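PDB 7LUU: subclass B3 metallo-beta-lactamase from Sphingobium indicum, which probably hydrolyses the beta-lactam ring of antibiotics, using an active site that holds two zinc ions. Local coordinates for residues L87-G92 / K116-T121; D161-Y166 / P198-G203; Y234-P239 / R292-R297. All blocks are in the same frame, centred on the assembly; numbering follows the deposited sequence.

Interaction 1: residues L87-G92 / K116-T121; sequences LVLIDG and KFILST
Lys116 opens the pairing with Leu87: its backbone N donates to Leu87 O at 2.8 Å. The two strands run parallel, the axes of the short strand segments 15° apart in direction, with Val88–Phe117, Leu89–Ile118 and Ile90–Leu119 as paired residues. Phe117 contributes its carbonyl, which takes Leu89 N and is also approached by the CA-H of Val88; its N is buried without a partner. The ring of Phe117 turns away from the first strand, leaving Val88 CG2 near its edge. Ile118 lies on the same sheet face as Leu89, where its CG1 meets Leu89 CB at 4.1 Å. Leu119 does more. Its backbone N reaches Leu89 O at 2.7 Å and its O takes Asp91 N, while its side chain, on the face of Val88 and Ile90, lodges between those two: Leu119 CG is 3.7 Å from Val88 CG1, and Leu119 CD1 is 3.9 Å from Ile90 CG1. Ser120 points away from the first segment, yet its OG donates to a water that in turn donates to Asp91 OD1. At Thr121 a two-point clasp closes the contact. Thr121 N meets Asp91 OD1 at 2.9 Å on the syn side of OD1, 20° out of the carboxylate plane, and Thr121 OG1, placed between N and C by chi1 58°, donates to the syn lone pair of Asp91 OD2 at 2.7 Å. Thr121 directly precedes the zinc ligand Glu122. The pair forms the strands of a beta-alpha-beta unit through helix 98-107; helix 131-138 covers Leu89 and Ile118, strand 205-213 packs Trp207 on Ile90 and Leu119, and strand 79-82 flanks 87-90.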
ATOM      1  N   LEU A  87      17.140   2.332  -4.527  1.00 16.05           N
ATOM      2  CA  LEU A  87      15.791   2.007  -5.007  1.00 18.25           C
ATOM      3  C   LEU A  87      14.839   2.031  -3.827  1.00 15.41           C
ATOM      4  O   LEU A  87      15.221   1.737  -2.681  1.00 16.04           O
ATOM      5  CB  LEU A  87      15.746   0.631  -5.692  1.00 16.82           C
ATOM      6  CG  LEU A  87      16.850   0.448  -6.774  1.00 18.46           C
ATOM      7  CD1 LEU A  87      16.824  -0.983  -7.236  1.00 18.92           C
ATOM      8  CD2 LEU A  87      16.601   1.360  -7.986  1.00 21.85           C
ATOM      9  N   VAL A  88      13.577   2.323  -4.124  1.00 13.73           N
ATOM     10  CA  VAL A  88      12.518   2.266  -3.098  1.00 14.30           C
ATOM     11  C   VAL A  88      11.404   1.358  -3.613  1.00 16.49           C
ATOM     12  O   VAL A  88      10.924   1.546  -4.741  1.00 15.76           O
ATOM     13  CB  VAL A  88      11.929   3.679  -2.865  1.00 13.40           C
ATOM     14  CG1 VAL A  88      10.820   3.608  -1.896  1.00 11.35           C
ATOM     15  CG2 VAL A  88      13.009   4.622  -2.310  1.00 14.01           C
ATOM     16  N   LEU A  89      10.969   0.407  -2.800  1.00 12.58           N
ATOM     17  CA  LEU A  89       9.783  -0.406  -3.116  1.00 13.70           C
ATOM     18  C   LEU A  89       8.612   0.122  -2.323  1.00 12.26           C
ATOM     19  O   LEU A  89       8.809   0.594  -1.204  1.00 14.45           O
ATOM     20  CB  LEU A  89      10.104  -1.832  -2.663  1.00 15.85           C
ATOM     21  CG  LEU A  89       9.727  -3.085  -3.382  1.00 30.31           C
ATOM     22  CD1 LEU A  89       9.928  -3.145  -4.884  1.00 16.80           C
ATOM     23  CD2 LEU A  89      10.629  -4.173  -2.752  1.00 20.44           C
ATOM     24  N   ILE A  90       7.397  -0.044  -2.854  1.00 10.82           N
ATOM     25  CA  ILE A  90       6.159   0.246  -2.160  1.00 10.20           C
ATOM     26  C   ILE A  90       5.357  -1.038  -2.113  1.00 12.34           C
ATOM     27  O   ILE A  90       4.965  -1.581  -3.169  1.00 13.34           O
ATOM     28  CB  ILE A  90       5.352   1.364  -2.848  1.00 12.19           C
ATOM     29  CG1 ILE A  90       6.297   2.570  -2.948  1.00 13.73           C
ATOM     30  CG2 ILE A  90       4.132   1.653  -1.915  1.00 12.65           C
ATOM     31  CD1 ILE A  90       5.527   3.902  -3.415  1.00 16.02           C
ATOM     32  N   ASP A  91       5.121  -1.501  -0.876  1.00 12.24           N
ATOM     33  CA  ASP A  91       4.410  -2.735  -0.496  1.00 12.26           C
ATOM     34  C   ASP A  91       5.156  -4.001  -0.916  1.00 12.48           C
ATOM     35  O   ASP A  91       6.235  -3.972  -1.553  1.00 14.67           O
ATOM     36  CB  ASP A  91       2.953  -2.703  -1.015  1.00 14.44           C
ATOM     37  CG  ASP A  91       2.050  -1.863  -0.100  1.00 16.32           C
ATOM     38  OD1 ASP A  91       2.430  -1.588   1.067  1.00 15.06           O
ATOM     39  OD2 ASP A  91       0.971  -1.496  -0.530  1.00 13.74           O
ATOM     40  N   GLY A  92       4.614  -5.124  -0.439  1.00 13.69           N
ATOM     41  CA  GLY A  92       5.327  -6.400  -0.573  1.00 14.17           C
ATOM     42  C   GLY A  92       4.421  -7.576  -0.857  1.00 14.93           C
ATOM     43  O   GLY A  92       4.903  -8.714  -0.818  1.00 15.33           O
ATOM     44  N   LYS A 116      16.782   0.472  -0.749  1.00 13.86           N
ATOM     45  CA  LYS A 116      17.119   1.098   0.515  1.00 14.06           C
ATOM     46  C   LYS A 116      15.914   1.205   1.446  1.00 17.37           C
ATOM     47  O   LYS A 116      16.083   1.242   2.662  1.00 15.77           O
ATOM     48  CB  LYS A 116      17.645   2.519   0.246  1.00 17.40           C
ATOM     49  CG  LYS A 116      19.007   2.469  -0.532  1.00 25.33           C
ATOM     50  CD  LYS A 116      20.091   1.711   0.275  1.00 33.44           C
ATOM     51  CE  LYS A 116      21.558   1.403  -0.374  1.00 47.31           C
ATOM     52  NZ  LYS A 116      22.044  -0.085  -0.319  1.00 39.78           N
ATOM     53  N   PHE A 117      14.728   1.342   0.886  1.00 14.24           N
ATOM     54  CA  PHE A 117      13.516   1.529   1.694  1.00 12.60           C
ATOM     55  C   PHE A 117      12.388   0.725   1.077  1.00 12.12           C
ATOM     56  O   PHE A 117      12.280   0.637  -0.150  1.00 14.96           O
ATOM     57  CB  PHE A 117      13.060   3.000   1.760  1.00 16.33           C
ATOM     58  CG  PHE A 117      14.025   3.885   2.491  1.00 13.58           C
ATOM     59  CD1 PHE A 117      14.083   3.853   3.880  1.00 14.94           C
ATOM     60  CD2 PHE A 117      14.851   4.721   1.792  1.00 17.12           C
ATOM     61  CE1 PHE A 117      14.998   4.649   4.552  1.00 18.98           C
ATOM     62  CE2 PHE A 117      15.781   5.518   2.446  1.00 21.14           C
ATOM     63  CZ  PHE A 117      15.838   5.483   3.854  1.00 20.21           C
ATOM     64  N   ILE A 118      11.501   0.204   1.935  1.00 11.85           N
ATOM     65  CA  ILE A 118      10.257  -0.416   1.506  1.00 11.50           C
ATOM     66  C   ILE A 118       9.155   0.360   2.221  1.00 14.42           C
ATOM     67  O   ILE A 118       9.096   0.376   3.470  1.00 14.76           O
ATOM     68  CB  ILE A 118      10.219  -1.920   1.864  1.00 12.32           C
ATOM     69  CG1 ILE A 118      11.357  -2.703   1.161  1.00 13.27           C
ATOM     70  CG2 ILE A 118       8.831  -2.526   1.471  1.00 13.84           C
ATOM     71  CD1 ILE A 118      11.635  -4.051   1.934  1.00 14.72           C
ATOM     72  N   LEU A 119       8.302   1.046   1.445  1.00 11.07           N
ATOM     73  CA  LEU A 119       7.194   1.821   2.043  1.00 10.91           C
ATOM     74  C   LEU A 119       5.966   0.907   2.206  1.00 13.82           C
ATOM     75  O   LEU A 119       5.708   0.064   1.368  1.00 16.30           O
ATOM     76  CB  LEU A 119       6.837   3.032   1.144  1.00 14.23           C
ATOM     77  CG  LEU A 119       8.081   3.800   0.642  1.00 12.70           C
ATOM     78  CD1 LEU A 119       7.524   5.029  -0.114  1.00 15.28           C
ATOM     79  CD2 LEU A 119       9.055   4.247   1.713  1.00 12.67           C
ATOM     80  N   SER A 120       5.210   1.063   3.292  1.00 12.24           N
ATOM     81  CA  SER A 120       4.062   0.182   3.572  1.00 12.27           C
ATOM     82  C   SER A 120       2.758   0.987   3.622  1.00 14.46           C
ATOM     83  O   SER A 120       2.650   1.911   4.432  1.00 15.99           O
ATOM     84  CB  SER A 120       4.291  -0.553   4.900  1.00 14.12           C
ATOM     85  OG  SER A 120       3.128  -1.277   5.306  1.00 14.00           O
ATOM     86  N   THR A 121       1.760   0.603   2.782  1.00 11.29           N
ATOM     87  CA  THR A 121       0.485   1.307   2.839  1.00 11.16           C
ATOM     88  C   THR A 121      -0.379   0.853   4.006  1.00 16.30           C
ATOM     89  O   THR A 121      -1.268   1.616   4.445  1.00 17.12           O
ATOM     90  CB  THR A 121      -0.332   1.134   1.533  1.00 10.66           C
ATOM     91  OG1 THR A 121      -0.599  -0.254   1.238  1.00 13.99           O
ATOM     92  CG2 THR A 121       0.394   1.826   0.319  1.00 11.44           C
TER
HETATM   93  O   HOH W   1       2.206  -2.877   3.485  1.00 15.23           O

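Interaction 2: residues D161-Y166 / P198-G203. With ZN (zinc ion), chain B.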
ATOM      1  N   ASP A 161      -8.617  -2.509  14.455  1.00 18.06           N
ATOM      2  CA  ASP A 161      -8.712  -2.802  13.037  1.00 17.96           C
ATOM      3  C   ASP A 161     -10.088  -3.372  12.762  1.00 18.27           C
ATOM      4  O   ASP A 161     -10.522  -4.273  13.498  1.00 18.87           O
ATOM      5  CB  ASP A 161      -7.605  -3.820  12.722  1.00 16.73           C
ATOM      6  CG  ASP A 161      -7.488  -4.186  11.261  1.00 20.60           C
ATOM      7  OD1 ASP A 161      -8.454  -4.169  10.509  1.00 17.30           O
ATOM      8  OD2 ASP A 161      -6.350  -4.536  10.902  1.00 22.68           O
ATOM      9  N   PRO A 162     -10.814  -2.861  11.754  1.00 18.09           N
ATOM     10  CA  PRO A 162     -12.135  -3.449  11.424  1.00 18.94           C
ATOM     11  C   PRO A 162     -12.067  -4.940  11.154  1.00 19.01           C
ATOM     12  O   PRO A 162     -13.065  -5.627  11.337  1.00 19.97           O
ATOM     13  CB  PRO A 162     -12.572  -2.687  10.149  1.00 18.75           C
ATOM     14  CG  PRO A 162     -11.906  -1.282  10.258  1.00 18.52           C
ATOM     15  CD  PRO A 162     -10.521  -1.677  10.919  1.00 19.70           C
ATOM     16  N   GLN A 163     -10.901  -5.475  10.756  1.00 18.15           N
ATOM     17  CA  GLN A 163     -10.769  -6.895  10.456  1.00 18.30           C
ATOM     18  C   GLN A 163     -10.101  -7.660  11.602  1.00 22.35           C
ATOM     19  O   GLN A 163      -9.707  -8.806  11.410  1.00 21.41           O
ATOM     20  CB  GLN A 163      -9.984  -7.108   9.154  1.00 20.56           C
ATOM     21  CG  GLN A 163     -10.740  -6.559   7.944  1.00 23.39           C
ATOM     22  CD  GLN A 163     -10.027  -6.779   6.656  1.00 26.68           C
ATOM     23  OE1 GLN A 163      -9.688  -5.812   5.916  1.00 29.27           O
ATOM     24  NE2 GLN A 163      -9.819  -8.036   6.334  1.00 26.89           N
ATOM     25  N   PHE A 164     -10.050  -7.078  12.805  1.00 18.71           N
ATOM     26  CA  PHE A 164      -9.447  -7.781  13.962  1.00 22.98           C
ATOM     27  C   PHE A 164      -9.988  -9.208  14.146  1.00 22.00           C
ATOM     28  O   PHE A 164      -9.213 -10.174  14.382  1.00 21.81           O
ATOM     29  CB  PHE A 164      -9.695  -6.931  15.211  1.00 20.69           C
ATOM     30  CG  PHE A 164      -9.212  -7.582  16.462  1.00 20.27           C
ATOM     31  CD1 PHE A 164      -7.844  -7.665  16.721  1.00 22.11           C
ATOM     32  CD2 PHE A 164     -10.120  -8.135  17.416  1.00 28.52           C
ATOM     33  CE1 PHE A 164      -7.380  -8.290  17.882  1.00 28.86           C
ATOM     34  CE2 PHE A 164      -9.640  -8.753  18.569  1.00 34.01           C
ATOM     35  CZ  PHE A 164      -8.273  -8.812  18.812  1.00 29.81           C
ATOM     36  N   ASP A 165     -11.302  -9.394  14.023  1.00 23.02           N
ATOM     37  CA  ASP A 165     -11.853 -10.714  14.374  1.00 24.58           C
ATOM     38  C   ASP A 165     -11.428 -11.814  13.400  1.00 23.94           C
ATOM     39  O   ASP A 165     -11.678 -13.010  13.659  1.00 27.44           O
ATOM     40  CB  ASP A 165     -13.395 -10.618  14.421  1.00 26.03           C
ATOM     41  CG  ASP A 165     -13.897  -9.940  15.657  1.00 29.23           C
ATOM     42  OD1 ASP A 165     -13.081  -9.596  16.540  1.00 32.54           O
ATOM     43  OD2 ASP A 165     -15.120  -9.711  15.761  1.00 34.55           O
ATOM     44  N   TYR A 166     -10.796 -11.478  12.298  1.00 20.48           N
ATOM     45  CA  TYR A 166     -10.322 -12.522  11.381  1.00 24.03           C
ATOM     46  C   TYR A 166      -9.104 -13.219  11.929  1.00 26.63           C
ATOM     47  O   TYR A 166      -8.802 -14.348  11.497  1.00 23.96           O
ATOM     48  CB  TYR A 166      -9.953 -11.962  10.002  1.00 22.04           C
ATOM     49  CG  TYR A 166     -11.149 -11.727   9.130  1.00 30.78           C
ATOM     50  CD1 TYR A 166     -11.891 -12.795   8.628  1.00 35.63           C
ATOM     51  CD2 TYR A 166     -11.533 -10.461   8.793  1.00 32.29           C
ATOM     52  CE1 TYR A 166     -12.989 -12.585   7.807  1.00 37.70           C
ATOM     53  CE2 TYR A 166     -12.627 -10.242   7.987  1.00 29.13           C
ATOM     54  CZ  TYR A 166     -13.352 -11.291   7.507  1.00 37.25           C
ATOM     55  OH  TYR A 166     -14.434 -11.016   6.706  1.00 40.81           O
ATOM     56  N   PRO A 198      -6.282   7.135   6.699  1.00 16.05           N
ATOM     57  CA  PRO A 198      -6.909   6.078   7.517  1.00 13.68           C
ATOM     58  C   PRO A 198      -8.325   5.769   7.073  1.00 14.13           C
ATOM     59  O   PRO A 198      -8.978   6.525   6.333  1.00 16.92           O
ATOM     60  CB  PRO A 198      -6.918   6.678   8.929  1.00 14.46           C
ATOM     61  CG  PRO A 198      -6.963   8.165   8.641  1.00 16.74           C
ATOM     62  CD  PRO A 198      -6.107   8.389   7.458  1.00 18.06           C
ATOM     63  N   GLY A 199      -8.802   4.610   7.532  1.00 14.68           N
ATOM     64  CA  GLY A 199     -10.179   4.182   7.338  1.00 16.49           C
ATOM     65  C   GLY A 199     -10.207   2.671   7.191  1.00 17.42           C
ATOM     66  O   GLY A 199     -10.907   1.935   7.873  1.00 17.09           O
ATOM     67  N   HIS A 200      -9.470   2.178   6.193  1.00 16.64           N
ATOM     68  CA  HIS A 200      -9.384   0.725   6.056  1.00 16.87           C
ATOM     69  C   HIS A 200      -8.718   0.135   7.286  1.00 17.63           C
ATOM     70  O   HIS A 200      -9.175  -0.895   7.841  1.00 16.15           O
ATOM     71  CB  HIS A 200      -8.613   0.434   4.760  1.00 14.46           C
ATOM     72  CG  HIS A 200      -8.419  -1.024   4.487  1.00 13.85           C
ATOM     73  ND1 HIS A 200      -9.436  -1.845   4.035  1.00 15.04           N
ATOM     74  CD2 HIS A 200      -7.320  -1.808   4.631  1.00 13.70           C
ATOM     75  CE1 HIS A 200      -8.967  -3.088   3.918  1.00 17.27           C
ATOM     76  NE2 HIS A 200      -7.688  -3.080   4.252  1.00 14.51           N
ATOM     77  N   THR A 201      -7.640   0.795   7.730  1.00 16.55           N
ATOM     78  CA  THR A 201      -7.066   0.608   9.072  1.00 16.81           C
ATOM     79  C   THR A 201      -6.674   1.985   9.563  1.00 15.29           C
ATOM     80  O   THR A 201      -6.619   2.942   8.791  1.00 15.69           O
ATOM     81  CB  THR A 201      -5.823  -0.290   9.081  1.00 17.11           C
ATOM     82  OG1 THR A 201      -4.719   0.373   8.447  1.00 15.98           O
ATOM     83  CG2 THR A 201      -6.061  -1.637   8.360  1.00 16.03           C
ATOM     84  N   MET A 202      -6.342   2.078  10.853  1.00 15.55           N
ATOM     85  CA  MET A 202      -5.995   3.416  11.352  1.00 16.91           C
ATOM     86  C   MET A 202      -4.652   3.946  10.843  1.00 17.22           C
ATOM     87  O   MET A 202      -4.470   5.174  10.778  1.00 19.64           O
ATOM     88  CB  MET A 202      -6.012   3.423  12.878  1.00 21.41           C
ATOM     89  CG  MET A 202      -7.424   3.545  13.490  1.00 21.12           C
ATOM     90  SD  MET A 202      -8.412   4.933  12.934  1.00 22.77           S
ATOM     91  CE  MET A 202      -7.398   6.321  13.537  1.00 24.44           C
ATOM     92  N   GLY A 203      -3.725   3.071  10.503  1.00 15.04           N
ATOM     93  CA  GLY A 203      -2.396   3.429  10.056  1.00 17.84           C
ATOM     94  C   GLY A 203      -2.221   3.373   8.558  1.00 15.51           C
ATOM     95  O   GLY A 203      -1.076   3.486   8.088  1.00 15.29           O
TER
HETATM   96 ZN    ZN B 301      -6.256  -4.484   4.162  1.00 17.46          ZN
HETATM   97  O   HOH W   2     -10.367  -3.168   6.823  1.00 32.79           O
HETATM   98  O   HOH W   3      -6.059  -5.811   2.771  1.00 19.96           O
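Gln163 brings its amide to the imidazole of His200 obliquely, the two planes standing 78° apart, and Gln163 OE1 comes within 3.5 Å of His200 CE1. Over one face of that ring, 3.1 Å above the plane and offset toward the rim, lies a water. It is placed to donate to Gln163 OE1 and, at 2.8 Å, to His200 O, though it has more acceptors near it than protons to give. At the ring's far corner His200 NE2 binds zinc at 2.0 Å, while ND1 is held by the carbonyl of Asn227, so both ring nitrogens have partners and the ring's rotation is fixed. CG lies anti to the backbone N (chi1 179°), which carries the ring back toward the first segment although the CB departs from it. Packing supplies the rest: Pro162 sets CD 3.4 Å from His200 O, and the methyl CG2 of Thr201 lies 3.9 Å from Asp161 OD2. Asp161 OD1 takes Gln163 N at 2.8 Å from above the carboxylate plane, an Asx turn that ties Gln163 to the same residue. The other oxygen, OD2, bonds His157 ND1 and also accepts from NE2 of His124, which binds the zinc through ND1, making Asp161 a second-shell residue that orients a first-shell one and whose charge would probably make His124 a stronger donor to the metal. His200, His124 and Glu122, with a water 1.9 Å from the zinc, complete the first zinc site of this subclass B3 metallo-beta-lactamase, distinguished by its active-site glutamate.

Interaction 3: residues Y234-P239 / R292-R297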
ATOM      1  N   TYR A 234     -18.055  -6.402  13.376  1.00 24.19           N
ATOM      2  CA  TYR A 234     -17.587  -5.026  13.490  1.00 22.26           C
ATOM      3  C   TYR A 234     -18.654  -4.059  13.005  1.00 23.73           C
ATOM      4  O   TYR A 234     -19.319  -4.309  11.995  1.00 19.35           O
ATOM      5  CB  TYR A 234     -16.340  -4.812  12.654  1.00 17.87           C
ATOM      6  CG  TYR A 234     -15.704  -3.445  12.769  1.00 17.10           C
ATOM      7  CD1 TYR A 234     -14.862  -3.148  13.854  1.00 18.64           C
ATOM      8  CD2 TYR A 234     -15.973  -2.450  11.824  1.00 17.17           C
ATOM      9  CE1 TYR A 234     -14.253  -1.885  13.949  1.00 19.47           C
ATOM     10  CE2 TYR A 234     -15.390  -1.173  11.907  1.00 20.90           C
ATOM     11  CZ  TYR A 234     -14.514  -0.918  12.987  1.00 20.78           C
ATOM     12  OH  TYR A 234     -13.920   0.316  13.073  1.00 18.46           O
ATOM     13  N   ARG A 235     -18.802  -2.926  13.703  1.00 18.86           N
ATOM     14  CA  ARG A 235     -19.743  -1.914  13.234  1.00 18.95           C
ATOM     15  C   ARG A 235     -19.018  -0.598  13.060  1.00 19.82           C
ATOM     16  O   ARG A 235     -18.535  -0.002  14.038  1.00 18.84           O
ATOM     17  CB  ARG A 235     -20.906  -1.720  14.201  1.00 19.39           C
ATOM     18  CG  ARG A 235     -21.697  -3.045  14.393  1.00 22.62           C
ATOM     19  CD  ARG A 235     -22.549  -3.323  13.113  1.00 23.35           C
ATOM     20  NE  ARG A 235     -23.319  -4.547  13.322  1.00 27.31           N
ATOM     21  CZ  ARG A 235     -22.895  -5.753  12.945  1.00 31.96           C
ATOM     22  NH1 ARG A 235     -21.696  -5.881  12.348  1.00 27.97           N
ATOM     23  NH2 ARG A 235     -23.655  -6.839  13.182  1.00 32.49           N
ATOM     24  N   PHE A 236     -19.037  -0.088  11.833  1.00 19.18           N
ATOM     25  CA  PHE A 236     -18.506   1.262  11.603  1.00 18.19           C
ATOM     26  C   PHE A 236     -19.327   2.335  12.266  1.00 20.80           C
ATOM     27  O   PHE A 236     -18.805   3.449  12.484  1.00 21.28           O
ATOM     28  CB  PHE A 236     -18.449   1.536  10.088  1.00 17.63           C
ATOM     29  CG  PHE A 236     -17.330   0.785   9.361  1.00 17.72           C
ATOM     30  CD1 PHE A 236     -17.595  -0.500   8.814  1.00 19.44           C
ATOM     31  CD2 PHE A 236     -16.083   1.366   9.175  1.00 18.38           C
ATOM     32  CE1 PHE A 236     -16.566  -1.190   8.096  1.00 19.99           C
ATOM     33  CE2 PHE A 236     -15.030   0.676   8.505  1.00 20.93           C
ATOM     34  CZ  PHE A 236     -15.295  -0.577   7.954  1.00 20.04           C
ATOM     35  N   THR A 237     -20.617   2.050  12.554  1.00 18.14           N
ATOM     36  CA  THR A 237     -21.481   3.018  13.221  1.00 19.51           C
ATOM     37  C   THR A 237     -21.368   2.989  14.752  0.75 19.28           C
ATOM     38  O   THR A 237     -22.047   3.798  15.417  0.85 20.03           O
ATOM     39  CB  THR A 237     -22.962   2.803  12.822  1.00 21.58           C
ATOM     40  OG1 THR A 237     -23.355   1.457  13.084  1.00 21.58           O
ATOM     41  CG2 THR A 237     -23.124   3.111  11.325  1.00 21.73           C
ATOM     42  N   ALA A 238     -20.525   2.121  15.325  1.00 19.15           N
ATOM     43  CA  ALA A 238     -20.382   2.093  16.773  0.92 24.61           C
ATOM     44  C   ALA A 238     -19.608   3.329  17.222  1.00 22.55           C
ATOM     45  O   ALA A 238     -18.707   3.783  16.520  0.83 19.23           O
ATOM     46  CB  ALA A 238     -19.674   0.837  17.226  1.00 23.46           C
ATOM     47  N   PRO A 239     -19.922   3.895  18.386  1.00 24.89           N
ATOM     48  CA  PRO A 239     -19.114   5.034  18.849  1.00 22.82           C
ATOM     49  C   PRO A 239     -17.624   4.732  18.919  1.00 22.28           C
ATOM     50  O   PRO A 239     -16.818   5.626  18.594  1.00 21.40           O
ATOM     51  CB  PRO A 239     -19.707   5.335  20.231  1.00 24.30           C
ATOM     52  CG  PRO A 239     -21.174   4.943  20.067  1.00 29.47           C
ATOM     53  CD  PRO A 239     -21.164   3.713  19.188  1.00 27.57           C
ATOM     54  N   ARG A 292     -18.796   6.321  -1.561  1.00 19.74           N
ATOM     55  CA  ARG A 292     -20.060   5.645  -1.873  1.00 22.53           C
ATOM     56  C   ARG A 292     -20.155   4.289  -1.175  1.00 23.84           C
ATOM     57  O   ARG A 292     -21.230   3.914  -0.685  1.00 22.06           O
ATOM     58  CB  ARG A 292     -20.216   5.461  -3.385  1.00 24.03           C
ATOM     59  CG  ARG A 292     -20.405   6.805  -4.136  1.00 30.01           C
ATOM     60  CD  ARG A 292     -20.833   6.593  -5.637  1.00 37.43           C
ATOM     61  NE  ARG A 292     -20.082   5.488  -6.276  1.00 53.19           N
ATOM     62  CZ  ARG A 292     -18.959   5.612  -6.999  1.00 53.91           C
ATOM     63  NH1 ARG A 292     -18.443   6.819  -7.247  1.00 49.95           N
ATOM     64  NH2 ARG A 292     -18.358   4.518  -7.485  1.00 47.22           N
ATOM     65  N   LEU A 293     -19.042   3.548  -1.126  1.00 21.34           N
ATOM     66  CA  LEU A 293     -19.055   2.264  -0.437  1.00 17.91           C
ATOM     67  C   LEU A 293     -19.300   2.451   1.066  1.00 18.48           C
ATOM     68  O   LEU A 293     -20.016   1.637   1.674  1.00 20.93           O
ATOM     69  CB  LEU A 293     -17.737   1.524  -0.624  1.00 18.22           C
ATOM     70  CG  LEU A 293     -17.542   1.000  -2.065  1.00 19.75           C
ATOM     71  CD1 LEU A 293     -16.075   0.599  -2.166  1.00 20.74           C
ATOM     72  CD2 LEU A 293     -18.432  -0.162  -2.397  1.00 23.53           C
ATOM     73  N   LEU A 294     -18.661   3.464   1.670  1.00 19.61           N
ATOM     74  CA  LEU A 294     -18.844   3.738   3.108  1.00 19.00           C
ATOM     75  C   LEU A 294     -20.291   4.103   3.393  1.00 19.84           C
ATOM     76  O   LEU A 294     -20.917   3.578   4.324  1.00 18.33           O
ATOM     77  CB  LEU A 294     -17.918   4.875   3.559  1.00 17.67           C
ATOM     78  CG  LEU A 294     -18.029   5.198   5.057  1.00 19.61           C
ATOM     79  CD1 LEU A 294     -17.684   4.014   5.976  1.00 19.35           C
ATOM     80  CD2 LEU A 294     -17.018   6.345   5.364  1.00 23.01           C
ATOM     81  N   ALA A 295     -20.859   4.972   2.554  1.00 18.41           N
ATOM     82  CA  ALA A 295     -22.250   5.362   2.782  1.00 18.05           C
ATOM     83  C   ALA A 295     -23.154   4.144   2.749  1.00 21.24           C
ATOM     84  O   ALA A 295     -24.144   4.052   3.517  1.00 21.52           O
ATOM     85  CB  ALA A 295     -22.693   6.382   1.709  1.00 19.13           C
ATOM     86  N   LYS A 296     -22.909   3.257   1.785  1.00 21.36           N
ATOM     87  CA  LYS A 296     -23.737   2.056   1.671  1.00 22.67           C
ATOM     88  C   LYS A 296     -23.568   1.175   2.914  1.00 22.73           C
ATOM     89  O   LYS A 296     -24.554   0.623   3.439  1.00 22.37           O
ATOM     90  CB  LYS A 296     -23.378   1.303   0.392  1.00 25.26           C
ATOM     91  CG  LYS A 296     -24.214   0.093   0.143  1.00 38.70           C
ATOM     92  CD  LYS A 296     -23.648  -0.768  -1.006  1.00 51.51           C
ATOM     93  CE  LYS A 296     -24.777  -1.292  -1.897  1.00 60.17           C
ATOM     94  NZ  LYS A 296     -24.677  -2.775  -2.071  1.00 69.20           N
ATOM     95  N   ARG A 297     -22.336   1.062   3.412  1.00 20.98           N
ATOM     96  CA  ARG A 297     -22.062   0.248   4.587  1.00 21.65           C
ATOM     97  C   ARG A 297     -22.737   0.834   5.830  1.00 23.36           C
ATOM     98  O   ARG A 297     -23.372   0.091   6.592  1.00 18.89           O
ATOM     99  CB  ARG A 297     -20.546   0.100   4.783  1.00 20.04           C
ATOM    100  CG  ARG A 297     -20.165  -0.539   6.116  1.00 20.44           C
ATOM    101  CD  ARG A 297     -20.724  -1.940   6.265  1.00 23.60           C
ATOM    102  NE  ARG A 297     -20.422  -2.436   7.620  1.00 24.81           N
ATOM    103  CZ  ARG A 297     -19.488  -3.354   7.905  1.00 24.76           C
ATOM    104  NH1 ARG A 297     -18.785  -3.971   6.926  1.00 22.75           N
ATOM    105  NH2 ARG A 297     -19.282  -3.677   9.196  1.00 23.35           N
TER
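Phe236 presents the edge of its ring to one face of the Arg297 guanidinium, with planes 88° apart. Phe236 CD1 stands 3.4 Å above the guanidinium plane, offset toward its rim, and approaches Arg297 CZ at 3.5 Å. Because Arg297 lies at the ring's edge and not over its face, this is no cation-pi stack of the usual kind. Two torsions put the group there: Arg297 CG is anti to the backbone N (chi1 170°), which sends the chain off the helix toward the loop and rests Arg297 CG 3.7 Å from Phe236 CD1, and a bend at chi2 (61°) then lays the guanidinium against the ring edge. The tip is fixed from outside the contact, with NE in a salt bridge to Glu301 and NH2 bonded to Ser230 OG; Arg297 NH2 also lies 2.9 Å from Tyr234 O. The same carbonyl accepts Arg235 NH1 at 2.9 Å, a donor well above the carbonyl plane. Arg235 NH1 and Arg297 NH2, of like charge, lie 4.5 Å apart, a repulsion that Glu301 probably eases. One face of Phe236 is covered by Tyr234, whose CE2 sits 3.6 Å over the ring centre. Leu294, one helical turn before Arg297, reaches Phe236 loosely, its CD1 4.5 Å from Phe236 CD2. Glu301 further takes Phe236 N and Thr237 OG1, and Ile244 of helix 242-257 touches both aromatic rings. Residues Arg235 to Ala238 make a type I beta turn: the contact fastens the loop leading into helix 242-257 against the C-terminal helix 282-300, on the outer helical side of the metallo-beta-lactamase alpha-beta/beta-alpha fold.

Along the chain the three contacts follow one another, each closing before the next opens. Interaction 1 belongs to the seven-stranded sheet and lies across the chain's centre from the other two; its centre is about 21 Å from that of interaction 2, but their nearest atoms come to about 4 Å, because both border the zinc site at the edge of the beta sandwich. Interactions 2 and 3 have centres about 12 Å apart and touch directly: Pro162 O packs at 3.6 Å on Tyr234 CB, and Pro162 CG at 4.1 Å on Phe236 CE2. Helix 242-257 packs against both. The series thus runs from sheet, through a loop that binds zinc and one that backs it, to the C-terminal helix.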